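Local structure of bacterial regulatory proteins, tetR family (Corynebacterium glutamicum, 3AQT) at residues A98-E103 / V153-L158; D118-F123 / T172-T176; A162-L167 / L180-T184. The protein is a TetR-family transcriptional repressor that binds resorcinol as its inducer and probably recognises DNA through an N-terminal helix-turn-helix. One frame throughout, in Å; residues are numbered along the deposited sequence.

Contacts 1 and 3 pack helix on helix in this all-helical subunit; contact 2 sets a loop on the start of a helix. Contact 1, helix 90-111 against helix 150-157, is centred about 5 Å from the chain's centre. The centre of contact 3 (helix 159-171 on helix 180-199) lies about 16 Å from that of contact 1, and that of contact 2 (helix 119-134 with loop 172-176) about 11 Å from contact 3. Along the chain, contact 1 closes before contact 3 opens, and contact 2 interleaves with both. Contact 3 touches contact 1 through Met155 and Thr184, and contact 2 through Phe123, Phe175 and Leu166. Each contributes residues to the resorcinol pocket, so the inducer sits among helices they tie together.

Contact 1: residues A98-E103 / V153-L158; sequences AEDAFE and VLMRIL
Phe102 is the centre of the tight side: its ring is met by Leu154 over one face and by Val153 at the edge. Leu154 CD2 stands 3.5 Å from the centroid of the Phe102 ring and only 7° off the ring normal, a centred CH-pi contact. Val153 CG1 comes in near the ring plane, 3.5 Å from Phe102 CD2, and also reaches the CB of Ala98. Val153 turns CG1 away from its own backbone N, which aims that branch at helix 90-111. Past the ring, at the backbone of Phe102, Leu158 lays CD2 against Phe102 O at 3.5 Å. Trp140 meets the same phenylalanine edge-to-face, and Phe188 of helix 180-199 backs Leu154 and Leu158. The two helical segments cross at -49° with their axes 9.6 Å apart, which places helix 150-157, in the ligand-binding part of this TetR-type repressor, against helix 90-111, the helix that in this family leads from the DNA-binding part into the ligand-binding one. Leu158 belongs to the resorcinol pocket, so the inner end of the packing is also a piece of its wall. Toward solvent the character changes. Ile157 still packs, CG2 lying 3.4 Å from Glu103 CA and CD1 against CG and CD of the extended Glu99 side chain, which it crosses at about a right angle. Beyond it, Arg156 grips Glu99 side-on, but both nitrogens go to a single oxygen: NE to OE2 is 2.8 Å and NH2 to OE2 3.0 Å. Both bonds are clearly bent, and the carboxylate and guanidinium planes are turned 58° apart. NE meets OE2 nearly along the C-O direction. Gln95, one turn before Glu99, accepts a second bond from Arg156 NH2 and so helps hold the guanidinium over this outer edge.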
ATOM      1  N   ALA B  98      14.104  -3.936  -9.780  1.00 32.59           N
ATOM      2  CA  ALA B  98      13.668  -3.045  -8.704  1.00 32.96           C
ATOM      3  C   ALA B  98      14.588  -3.205  -7.488  1.00 31.83           C
ATOM      4  O   ALA B  98      14.940  -2.222  -6.840  1.00 30.37           O
ATOM      5  CB  ALA B  98      12.219  -3.348  -8.313  1.00 32.89           C
ATOM      6  N   GLU B  99      14.976  -4.440  -7.180  1.00 31.54           N
ATOM      7  CA  GLU B  99      15.871  -4.670  -6.048  1.00 33.06           C
ATOM      8  C   GLU B  99      17.168  -3.909  -6.283  1.00 33.43           C
ATOM      9  O   GLU B  99      17.700  -3.261  -5.376  1.00 35.06           O
ATOM     10  CB  GLU B  99      16.187  -6.160  -5.870  1.00 30.85           C
ATOM     11  CG  GLU B  99      15.127  -6.943  -5.106  1.00 35.94           C
ATOM     12  CD  GLU B  99      15.635  -8.292  -4.601  1.00 38.33           C
ATOM     13  OE1 GLU B  99      16.840  -8.591  -4.756  1.00 40.54           O
ATOM     14  OE2 GLU B  99      14.828  -9.060  -4.034  1.00 41.24           O
ATOM     15  N   ASP B 100      17.671  -3.988  -7.509  1.00 31.86           N
ATOM     16  CA  ASP B 100      18.900  -3.315  -7.867  1.00 31.82           C
ATOM     17  C   ASP B 100      18.754  -1.811  -7.645  1.00 31.27           C
ATOM     18  O   ASP B 100      19.640  -1.169  -7.090  1.00 32.63           O
ATOM     19  CB  ASP B 100      19.247  -3.617  -9.330  1.00 32.12           C
ATOM     20  CG  ASP B 100      20.521  -2.926  -9.785  1.00 34.26           C
ATOM     21  OD1 ASP B 100      21.618  -3.338  -9.344  1.00 32.95           O
ATOM     22  OD2 ASP B 100      20.423  -1.968 -10.582  1.00 35.30           O
ATOM     23  N   ALA B 101      17.628  -1.248  -8.067  1.00 30.29           N
ATOM     24  CA  ALA B 101      17.402   0.186  -7.896  1.00 30.90           C
ATOM     25  C   ALA B 101      17.271   0.604  -6.424  1.00 31.11           C
ATOM     26  O   ALA B 101      17.893   1.573  -5.986  1.00 29.67           O
ATOM     27  CB  ALA B 101      16.157   0.616  -8.670  1.00 28.65           C
ATOM     28  N   PHE B 102      16.465  -0.125  -5.660  1.00 30.77           N
ATOM     29  CA  PHE B 102      16.268   0.214  -4.258  1.00 31.45           C
ATOM     30  C   PHE B 102      17.522  -0.002  -3.419  1.00 31.87           C
ATOM     31  O   PHE B 102      17.823   0.796  -2.529  1.00 32.39           O
ATOM     32  CB  PHE B 102      15.111  -0.592  -3.668  1.00 31.07           C
ATOM     33  CG  PHE B 102      13.797  -0.360  -4.352  1.00 30.53           C
ATOM     34  CD1 PHE B 102      13.465   0.899  -4.837  1.00 31.25           C
ATOM     35  CD2 PHE B 102      12.882  -1.398  -4.489  1.00 31.87           C
ATOM     36  CE1 PHE B 102      12.239   1.125  -5.450  1.00 33.78           C
ATOM     37  CE2 PHE B 102      11.650  -1.189  -5.100  1.00 34.58           C
ATOM     38  CZ  PHE B 102      11.325   0.079  -5.584  1.00 32.75           C
ATOM     39  N   GLU B 103      18.256  -1.074  -3.695  1.00 32.02           N
ATOM     40  CA  GLU B 103      19.471  -1.353  -2.937  1.00 32.71           C
ATOM     41  C   GLU B 103      20.537  -0.283  -3.184  1.00 32.29           C
ATOM     42  O   GLU B 103      21.259   0.099  -2.269  1.00 32.74           O
ATOM     43  CB  GLU B 103      20.022  -2.728  -3.299  1.00 32.86           C
ATOM     44  CG  GLU B 103      21.294  -3.097  -2.558  1.00 36.49           C
ATOM     45  CD  GLU B 103      21.844  -4.436  -3.011  1.00 40.09           C
ATOM     46  OE1 GLU B 103      22.965  -4.797  -2.606  1.00 41.03           O
ATOM     47  OE2 GLU B 103      21.151  -5.133  -3.782  1.00 45.58           O
ATOM     48  N   VAL B 153       9.162  -6.007  -2.410  1.00 35.18           N
ATOM     49  CA  VAL B 153      10.538  -5.706  -2.798  1.00 34.86           C
ATOM     50  C   VAL B 153      11.112  -4.658  -1.850  1.00 33.85           C
ATOM     51  O   VAL B 153      12.209  -4.817  -1.325  1.00 34.35           O
ATOM     52  CB  VAL B 153      10.624  -5.178  -4.253  1.00 35.59           C
ATOM     53  CG1 VAL B 153      12.062  -4.790  -4.578  1.00 37.60           C
ATOM     54  CG2 VAL B 153      10.141  -6.243  -5.234  1.00 36.67           C
ATOM     55  N   LEU B 154      10.365  -3.586  -1.632  1.00 34.23           N
ATOM     56  CA  LEU B 154      10.806  -2.542  -0.725  1.00 34.33           C
ATOM     57  C   LEU B 154      11.110  -3.136   0.649  1.00 34.96           C
ATOM     58  O   LEU B 154      12.099  -2.773   1.285  1.00 35.46           O
ATOM     59  CB  LEU B 154       9.740  -1.451  -0.608  1.00 33.19           C
ATOM     60  CG  LEU B 154       9.647  -0.526  -1.820  1.00 33.76           C
ATOM     61  CD1 LEU B 154       8.401   0.332  -1.734  1.00 32.43           C
ATOM     62  CD2 LEU B 154      10.894   0.332  -1.893  1.00 31.88           C
HETATM   63  N   MSE B 155      10.277  -4.074   1.088  1.00 35.32           N
HETATM   64  CA  MSE B 155      10.461  -4.710   2.388  1.00 36.52           C
HETATM   65  C   MSE B 155      11.687  -5.601   2.485  1.00 36.44           C
HETATM   66  O   MSE B 155      12.272  -5.737   3.555  1.00 35.93           O
HETATM   67  CB  MSE B 155       9.205  -5.503   2.768  1.00 39.62           C
HETATM   68  CG  MSE B 155       8.009  -4.616   3.107  1.00 46.96           C
HETATM   69 SE   MSE B 155       8.122  -3.726   4.849  1.00 57.21          SE
HETATM   70  CE  MSE B 155       9.683  -2.670   4.563  1.00 58.47           C
ATOM     71  N   ARG B 156      12.080  -6.213   1.375  1.00 36.64           N
ATOM     72  CA  ARG B 156      13.248  -7.088   1.383  1.00 35.97           C
ATOM     73  C   ARG B 156      14.534  -6.278   1.394  1.00 35.40           C
ATOM     74  O   ARG B 156      15.507  -6.653   2.037  1.00 35.31           O
ATOM     75  CB  ARG B 156      13.290  -7.984   0.135  1.00 36.03           C
ATOM     76  CG  ARG B 156      12.119  -8.900  -0.060  1.00 37.66           C
ATOM     77  CD  ARG B 156      12.468 -10.002  -1.040  1.00 38.65           C
ATOM     78  NE  ARG B 156      12.596  -9.556  -2.430  1.00 39.02           N
ATOM     79  CZ  ARG B 156      11.620  -9.631  -3.333  1.00 38.77           C
ATOM     80  NH1 ARG B 156      10.434 -10.126  -2.998  1.00 35.60           N
ATOM     81  NH2 ARG B 156      11.840  -9.246  -4.581  1.00 37.73           N
ATOM     82  N   ILE B 157      14.533  -5.170   0.668  1.00 34.64           N
ATOM     83  CA  ILE B 157      15.722  -4.341   0.542  1.00 34.75           C
ATOM     84  C   ILE B 157      15.857  -3.165   1.497  1.00 33.90           C
ATOM     85  O   ILE B 157      16.892  -3.023   2.146  1.00 34.03           O
ATOM     86  CB  ILE B 157      15.850  -3.801  -0.903  1.00 34.71           C
ATOM     87  CG1 ILE B 157      15.715  -4.955  -1.903  1.00 34.65           C
ATOM     88  CG2 ILE B 157      17.185  -3.103  -1.084  1.00 36.81           C
ATOM     89  CD1 ILE B 157      16.754  -6.108  -1.816  1.00 47.18           C
ATOM     90  N   LEU B 158      14.831  -2.321   1.586  1.00 33.81           N
ATOM     91  CA  LEU B 158      14.898  -1.148   2.456  1.00 32.91           C
ATOM     92  C   LEU B 158      14.258  -1.332   3.826  1.00 33.47           C
ATOM     93  O   LEU B 158      14.489  -0.533   4.732  1.00 33.93           O
ATOM     94  CB  LEU B 158      14.262   0.053   1.757  1.00 32.52           C
ATOM     95  CG  LEU B 158      14.901   0.432   0.419  1.00 33.66           C
ATOM     96  CD1 LEU B 158      14.151   1.606  -0.199  1.00 32.82           C
ATOM     97  CD2 LEU B 158      16.366   0.778   0.635  1.00 32.81           C
TER

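Contact 2: residues D118-F123 / T172-T176; sequences DPAEVF and TGRFT. With RCO (resorcinol), chain D.
The guanidinium of Arg174 and the carboxylate of Asp118 lie nearly coplanar, 26° apart, and meet edge to edge. Arg174 NE donates to Asp118 OD1 at 2.7 Å with a 174° angle, and Arg174 NH2 to Asp118 OD2 at 2.6 Å, so each oxygen takes one nitrogen in a side-on salt bridge. The ring of Phe175 turns its edge to the helix start, CZ lying 3.6 Å from Ala120 CA. The Phe123 ring, in turn, has the resorcinol hydroxyl O3 at its edge, 3.3 Å from CD1. Asp118 does double duty as N-cap of helix 119-134: OD1 also accepts from Ala120 N at 2.9 Å, approached from above the carboxylate plane. Three N-H groups, two of them on OD1, therefore limit the rotation of the carboxylate, and its charge probably interacts favourably with the helix N-terminus. Arg174 reaches it by a bend at chi2 (69°), which carries the chain past the methyl of Ala120, with CB 3.7 Å from NE. At the start of the loop, Thr172 OG1 sits against Pro119 CG.

The join thus pins the loop after helix 159-171 onto the first turn of helix 119-134. Glu227 of helix 225-231 takes Arg174 NH1, helix 209-220 packs Leu218 on Ala120 and Phe123, and Leu166 of helix 159-171 lies against both phenylalanines.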
ATOM      1  N   ASP B 118      20.239  13.209  14.937  1.00 42.89           N
ATOM      2  CA  ASP B 118      18.816  13.033  15.191  1.00 39.71           C
ATOM      3  C   ASP B 118      18.213  11.880  14.387  1.00 38.31           C
ATOM      4  O   ASP B 118      18.142  11.931  13.154  1.00 37.62           O
ATOM      5  CB  ASP B 118      18.078  14.327  14.859  1.00 40.45           C
ATOM      6  CG  ASP B 118      16.690  14.371  15.440  1.00 42.80           C
ATOM      7  OD1 ASP B 118      16.140  13.304  15.786  1.00 44.33           O
ATOM      8  OD2 ASP B 118      16.141  15.486  15.543  1.00 47.69           O
ATOM      9  N   PRO B 119      17.769  10.823  15.077  1.00 35.66           N
ATOM     10  CA  PRO B 119      17.174   9.670  14.402  1.00 35.80           C
ATOM     11  C   PRO B 119      15.981  10.106  13.553  1.00 35.68           C
ATOM     12  O   PRO B 119      15.702   9.531  12.500  1.00 36.95           O
ATOM     13  CB  PRO B 119      16.761   8.759  15.565  1.00 34.88           C
ATOM     14  CG  PRO B 119      17.738   9.114  16.641  1.00 35.22           C
ATOM     15  CD  PRO B 119      17.804  10.621  16.532  1.00 34.58           C
ATOM     16  N   ALA B 120      15.283  11.132  14.014  1.00 33.76           N
ATOM     17  CA  ALA B 120      14.124  11.635  13.296  1.00 34.92           C
ATOM     18  C   ALA B 120      14.530  12.222  11.956  1.00 33.98           C
ATOM     19  O   ALA B 120      13.771  12.148  10.994  1.00 34.07           O
ATOM     20  CB  ALA B 120      13.398  12.691  14.129  1.00 35.39           C
ATOM     21  N   GLU B 121      15.728  12.800  11.889  1.00 35.29           N
ATOM     22  CA  GLU B 121      16.193  13.405  10.645  1.00 35.42           C
ATOM     23  C   GLU B 121      16.689  12.334   9.681  1.00 35.50           C
ATOM     24  O   GLU B 121      16.563  12.472   8.463  1.00 35.74           O
ATOM     25  CB  GLU B 121      17.312  14.411  10.915  1.00 35.98           C
ATOM     26  CG  GLU B 121      17.325  15.571   9.930  1.00 39.39           C
ATOM     27  CD  GLU B 121      18.492  16.530  10.152  1.00 43.31           C
ATOM     28  OE1 GLU B 121      18.836  16.802  11.328  1.00 45.37           O
ATOM     29  OE2 GLU B 121      19.055  17.026   9.150  1.00 42.86           O
ATOM     30  N   VAL B 122      17.257  11.270  10.235  1.00 33.51           N
ATOM     31  CA  VAL B 122      17.755  10.175   9.425  1.00 33.86           C
ATOM     32  C   VAL B 122      16.571   9.544   8.699  1.00 34.64           C
ATOM     33  O   VAL B 122      16.604   9.338   7.485  1.00 33.47           O
ATOM     34  CB  VAL B 122      18.442   9.096  10.306  1.00 34.46           C
ATOM     35  CG1 VAL B 122      18.817   7.889   9.462  1.00 31.97           C
ATOM     36  CG2 VAL B 122      19.682   9.676  10.965  1.00 33.77           C
ATOM     37  N   PHE B 123      15.526   9.247   9.463  1.00 33.91           N
ATOM     38  CA  PHE B 123      14.317   8.625   8.940  1.00 34.12           C
ATOM     39  C   PHE B 123      13.610   9.524   7.941  1.00 33.93           C
ATOM     40  O   PHE B 123      13.244   9.087   6.846  1.00 35.06           O
ATOM     41  CB  PHE B 123      13.382   8.299  10.102  1.00 35.01           C
ATOM     42  CG  PHE B 123      12.158   7.532   9.708  1.00 36.68           C
ATOM     43  CD1 PHE B 123      12.260   6.359   8.969  1.00 35.52           C
ATOM     44  CD2 PHE B 123      10.897   7.959  10.123  1.00 36.58           C
ATOM     45  CE1 PHE B 123      11.128   5.620   8.650  1.00 35.16           C
ATOM     46  CE2 PHE B 123       9.759   7.225   9.809  1.00 36.46           C
ATOM     47  CZ  PHE B 123       9.876   6.052   9.070  1.00 36.78           C
ATOM     48  N   THR B 172      16.391   5.892  21.716  1.00 43.28           N
ATOM     49  CA  THR B 172      16.752   7.201  22.247  1.00 41.79           C
ATOM     50  C   THR B 172      15.558   8.027  22.725  1.00 42.08           C
ATOM     51  O   THR B 172      15.707   9.212  23.040  1.00 41.36           O
ATOM     52  CB  THR B 172      17.519   8.046  21.209  1.00 42.01           C
ATOM     53  OG1 THR B 172      16.650   8.376  20.119  1.00 41.23           O
ATOM     54  CG2 THR B 172      18.724   7.279  20.689  1.00 42.18           C
ATOM     55  N   GLY B 173      14.379   7.406  22.771  1.00 41.25           N
ATOM     56  CA  GLY B 173      13.183   8.107  23.205  1.00 38.95           C
ATOM     57  C   GLY B 173      12.649   9.133  22.214  1.00 38.45           C
ATOM     58  O   GLY B 173      11.737   9.898  22.535  1.00 38.86           O
ATOM     59  N   ARG B 174      13.213   9.165  21.011  1.00 37.47           N
ATOM     60  CA  ARG B 174      12.771  10.106  19.987  1.00 35.99           C
ATOM     61  C   ARG B 174      11.427   9.684  19.390  1.00 36.03           C
ATOM     62  O   ARG B 174      10.609  10.526  19.037  1.00 37.13           O
ATOM     63  CB  ARG B 174      13.807  10.184  18.868  1.00 35.83           C
ATOM     64  CG  ARG B 174      13.613  11.339  17.897  1.00 35.49           C
ATOM     65  CD  ARG B 174      13.886  12.667  18.573  1.00 33.74           C
ATOM     66  NE  ARG B 174      14.173  13.733  17.616  1.00 33.47           N
ATOM     67  CZ  ARG B 174      13.476  14.864  17.528  1.00 33.66           C
ATOM     68  NH1 ARG B 174      12.441  15.072  18.333  1.00 31.71           N
ATOM     69  NH2 ARG B 174      13.832  15.798  16.658  1.00 33.67           N
ATOM     70  N   PHE B 175      11.206   8.377  19.277  1.00 35.94           N
ATOM     71  CA  PHE B 175       9.971   7.857  18.709  1.00 36.95           C
ATOM     72  C   PHE B 175       9.154   7.057  19.713  1.00 39.66           C
ATOM     73  O   PHE B 175       9.685   6.548  20.702  1.00 41.96           O
ATOM     74  CB  PHE B 175      10.255   6.919  17.524  1.00 34.39           C
ATOM     75  CG  PHE B 175      11.039   7.538  16.406  1.00 30.92           C
ATOM     76  CD1 PHE B 175      10.893   8.874  16.083  1.00 28.72           C
ATOM     77  CD2 PHE B 175      11.900   6.758  15.648  1.00 30.99           C
ATOM     78  CE1 PHE B 175      11.598   9.427  15.013  1.00 30.28           C
ATOM     79  CE2 PHE B 175      12.607   7.296  14.578  1.00 30.82           C
ATOM     80  CZ  PHE B 175      12.458   8.632  14.260  1.00 30.19           C
ATOM     81  N   THR B 176       7.858   6.942  19.433  1.00 40.57           N
ATOM     82  CA  THR B 176       6.946   6.152  20.247  1.00 42.21           C
ATOM     83  C   THR B 176       6.327   5.168  19.263  1.00 41.89           C
ATOM     84  O   THR B 176       5.595   5.570  18.361  1.00 42.61           O
ATOM     85  CB  THR B 176       5.829   7.011  20.865  1.00 44.62           C
ATOM     86  OG1 THR B 176       6.399   7.930  21.804  1.00 47.68           O
ATOM     87  CG2 THR B 176       4.805   6.128  21.575  1.00 43.70           C
TER
HETATM   88  C1  RCO D 230      15.767   3.561   4.268  1.00 36.64           C
HETATM   89  C2  RCO D 230      15.931   4.057   5.599  1.00 36.01           C
HETATM   90  C3  RCO D 230      14.833   4.660   6.272  1.00 36.04           C
HETATM   91  C4  RCO D 230      13.591   4.757   5.619  1.00 37.06           C
HETATM   92  C5  RCO D 230      13.430   4.270   4.312  1.00 36.48           C
HETATM   93  C6  RCO D 230      14.522   3.668   3.632  1.00 36.69           C
HETATM   94  O1  RCO D 230      16.847   2.974   3.615  1.00 40.05           O
HETATM   95  O3  RCO D 230      14.961   5.155   7.566  1.00 36.67           O

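Contact 3: residues A162-L167 / L180-T184; sequences ARRDLL and LDLAT. With RCO (resorcinol), chain D.
Arg163 and Asp181 meet at the outer margin of the helix pair, with NE donating to OD1 at 2.8 Å and 164°. The acceptor lies in the guanidinium plane, and NH2 adds only a weak second bond to the same oxygen. Over one face of the guanidinium sits Leu180 CD2, 3.4 Å above the plane and offset toward the rim. A chain extended from CG to NE lets Arg163 span the groove, its CB passing 3.5 Å from Thr184 OG1. Deeper in, Leu166 CD1 packs on the methyl of Ala183 at 4.0 Å, and Leu167 CD1 packs on Leu180 CD2, the same methyl that covers the Arg163 guanidinium.

Behind these groups, Thr184 OG1 donates back to Leu180 O one turn earlier, and its own backbone N reaches that carbonyl from the opposite face. Met197 of the second subunit packs on Asp181. The helices cross at 123°, which brings Arg163 and Thr184 closest in backbone.

Ala162 borders both Thr184 and the inducer: its CA is 3.6 Å from resorcinol C3. Resorcinol O3 donates to Asp165 OD2 at 2.6 Å. Asp165 OD1 is held by Arg164 through NE and NH2, both from the same face of the carboxylate, and Asp110 shares that arginine. With OD1 engaged by Arg164, the carboxylate is probably held so that OD2 can accept from the phenolic hydroxyl, a polar anchor for the ligand.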
ATOM      1  N   ALA B 162      15.101   0.631   7.322  1.00 31.33           N
ATOM      2  CA  ALA B 162      14.113   1.499   7.940  1.00 31.07           C
ATOM      3  C   ALA B 162      13.866   1.035   9.367  1.00 31.92           C
ATOM      4  O   ALA B 162      13.802   1.839  10.287  1.00 32.46           O
ATOM      5  CB  ALA B 162      12.816   1.468   7.145  1.00 29.95           C
ATOM      6  N   ARG B 163      13.734  -0.270   9.546  1.00 31.70           N
ATOM      7  CA  ARG B 163      13.487  -0.812  10.868  1.00 33.52           C
ATOM      8  C   ARG B 163      14.629  -0.398  11.796  1.00 33.67           C
ATOM      9  O   ARG B 163      14.404  -0.002  12.939  1.00 34.08           O
ATOM     10  CB  ARG B 163      13.375  -2.342  10.789  1.00 33.62           C
ATOM     11  CG  ARG B 163      12.775  -2.997  12.020  1.00 34.70           C
ATOM     12  CD  ARG B 163      12.644  -4.501  11.831  1.00 36.89           C
ATOM     13  NE  ARG B 163      11.849  -5.126  12.885  1.00 40.65           N
ATOM     14  CZ  ARG B 163      12.273  -5.311  14.130  1.00 43.23           C
ATOM     15  NH1 ARG B 163      13.492  -4.923  14.484  1.00 46.74           N
ATOM     16  NH2 ARG B 163      11.480  -5.883  15.022  1.00 42.99           N
ATOM     17  N   ARG B 164      15.853  -0.486  11.290  1.00 33.87           N
ATOM     18  CA  ARG B 164      17.036  -0.119  12.054  1.00 34.08           C
ATOM     19  C   ARG B 164      16.923   1.331  12.501  1.00 33.42           C
ATOM     20  O   ARG B 164      17.091   1.648  13.680  1.00 31.99           O
ATOM     21  CB  ARG B 164      18.285  -0.269  11.184  1.00 35.04           C
ATOM     22  CG  ARG B 164      19.565   0.263  11.823  1.00 35.73           C
ATOM     23  CD  ARG B 164      20.615   0.523  10.769  1.00 36.28           C
ATOM     24  NE  ARG B 164      20.200   1.584   9.858  1.00 35.95           N
ATOM     25  CZ  ARG B 164      20.544   1.654   8.576  1.00 38.00           C
ATOM     26  NH1 ARG B 164      21.313   0.714   8.039  1.00 37.95           N
ATOM     27  NH2 ARG B 164      20.121   2.667   7.829  1.00 37.06           N
ATOM     28  N   ASP B 165      16.651   2.210  11.542  1.00 32.98           N
ATOM     29  CA  ASP B 165      16.525   3.623  11.838  1.00 35.40           C
ATOM     30  C   ASP B 165      15.422   3.866  12.864  1.00 34.96           C
ATOM     31  O   ASP B 165      15.585   4.678  13.771  1.00 36.74           O
ATOM     32  CB  ASP B 165      16.269   4.424  10.552  1.00 36.60           C
ATOM     33  CG  ASP B 165      17.500   4.499   9.651  1.00 38.80           C
ATOM     34  OD1 ASP B 165      18.616   4.211  10.131  1.00 39.67           O
ATOM     35  OD2 ASP B 165      17.363   4.861   8.463  1.00 41.66           O
ATOM     36  N   LEU B 166      14.306   3.158  12.735  1.00 33.27           N
ATOM     37  CA  LEU B 166      13.208   3.312  13.676  1.00 32.23           C
ATOM     38  C   LEU B 166      13.570   2.774  15.055  1.00 33.51           C
ATOM     39  O   LEU B 166      13.239   3.386  16.067  1.00 35.21           O
ATOM     40  CB  LEU B 166      11.958   2.612  13.154  1.00 30.83           C
ATOM     41  CG  LEU B 166      11.293   3.287  11.949  1.00 31.90           C
ATOM     42  CD1 LEU B 166      10.094   2.447  11.505  1.00 31.27           C
ATOM     43  CD2 LEU B 166      10.859   4.716  12.309  1.00 28.02           C
ATOM     44  N   LEU B 167      14.249   1.632  15.103  1.00 34.36           N
ATOM     45  CA  LEU B 167      14.656   1.058  16.377  1.00 35.07           C
ATOM     46  C   LEU B 167      15.570   2.041  17.098  1.00 37.07           C
ATOM     47  O   LEU B 167      15.488   2.221  18.312  1.00 36.35           O
ATOM     48  CB  LEU B 167      15.410  -0.251  16.168  1.00 34.37           C
ATOM     49  CG  LEU B 167      15.980  -0.824  17.470  1.00 35.03           C
ATOM     50  CD1 LEU B 167      14.845  -1.053  18.473  1.00 33.64           C
ATOM     51  CD2 LEU B 167      16.733  -2.116  17.180  1.00 32.62           C
ATOM     52  N   LEU B 180       7.196  -2.523  16.023  1.00 42.20           N
ATOM     53  CA  LEU B 180       8.250  -2.195  15.081  1.00 41.69           C
ATOM     54  C   LEU B 180       8.046  -2.695  13.650  1.00 41.50           C
ATOM     55  O   LEU B 180       8.347  -1.980  12.688  1.00 42.16           O
ATOM     56  CB  LEU B 180       9.567  -2.716  15.639  1.00 43.25           C
ATOM     57  CG  LEU B 180      10.828  -1.893  15.414  1.00 44.84           C
ATOM     58  CD1 LEU B 180      10.560  -0.407  15.596  1.00 44.68           C
ATOM     59  CD2 LEU B 180      11.872  -2.376  16.407  1.00 46.40           C
ATOM     60  N   ASP B 181       7.554  -3.921  13.501  1.00 39.36           N
ATOM     61  CA  ASP B 181       7.318  -4.469  12.174  1.00 38.92           C
ATOM     62  C   ASP B 181       6.164  -3.741  11.507  1.00 38.14           C
ATOM     63  O   ASP B 181       6.189  -3.487  10.298  1.00 36.86           O
ATOM     64  CB  ASP B 181       7.027  -5.967  12.250  1.00 41.05           C
ATOM     65  CG  ASP B 181       8.208  -6.764  12.787  1.00 45.24           C
ATOM     66  OD1 ASP B 181       9.368  -6.428  12.461  1.00 45.67           O
ATOM     67  OD2 ASP B 181       7.979  -7.739  13.530  1.00 49.33           O
ATOM     68  N   LEU B 182       5.157  -3.392  12.300  1.00 37.48           N
ATOM     69  CA  LEU B 182       4.002  -2.678  11.790  1.00 35.81           C
ATOM     70  C   LEU B 182       4.419  -1.310  11.263  1.00 36.61           C
ATOM     71  O   LEU B 182       4.030  -0.914  10.169  1.00 36.92           O
ATOM     72  CB  LEU B 182       2.956  -2.498  12.889  1.00 36.80           C
ATOM     73  CG  LEU B 182       1.745  -1.672  12.436  1.00 39.96           C
ATOM     74  CD1 LEU B 182       0.922  -2.502  11.453  1.00 39.69           C
ATOM     75  CD2 LEU B 182       0.892  -1.260  13.627  1.00 38.55           C
ATOM     76  N   ALA B 183       5.218  -0.586  12.040  1.00 36.07           N
ATOM     77  CA  ALA B 183       5.657   0.738  11.621  1.00 36.63           C
ATOM     78  C   ALA B 183       6.466   0.653  10.342  1.00 36.15           C
ATOM     79  O   ALA B 183       6.357   1.507   9.468  1.00 36.49           O
ATOM     80  CB  ALA B 183       6.480   1.397  12.720  1.00 37.35           C
ATOM     81  N   THR B 184       7.282  -0.380  10.221  1.00 36.36           N
ATOM     82  CA  THR B 184       8.089  -0.528   9.019  1.00 38.27           C
ATOM     83  C   THR B 184       7.217  -0.808   7.794  1.00 37.77           C
ATOM     84  O   THR B 184       7.351  -0.154   6.761  1.00 38.75           O
ATOM     85  CB  THR B 184       9.122  -1.673   9.178  1.00 39.10           C
ATOM     86  OG1 THR B 184      10.020  -1.348  10.249  1.00 40.91           O
ATOM     87  CG2 THR B 184       9.922  -1.861   7.887  1.00 37.79           C
TER
HETATM   88  C1  RCO D 230      15.767   3.561   4.268  1.00 36.64           C
HETATM   89  C2  RCO D 230      15.931   4.057   5.599  1.00 36.01           C
HETATM   90  C3  RCO D 230      14.833   4.660   6.272  1.00 36.04           C
HETATM   91  C4  RCO D 230      13.591   4.757   5.619  1.00 37.06           C
HETATM   92  C5  RCO D 230      13.430   4.270   4.312  1.00 36.48           C
HETATM   93  C6  RCO D 230      14.522   3.668   3.632  1.00 36.69           C
HETATM   94  O1  RCO D 230      16.847   2.974   3.615  1.00 40.05           O
HETATM   95  O3  RCO D 230      14.961   5.155   7.566  1.00 36.67           O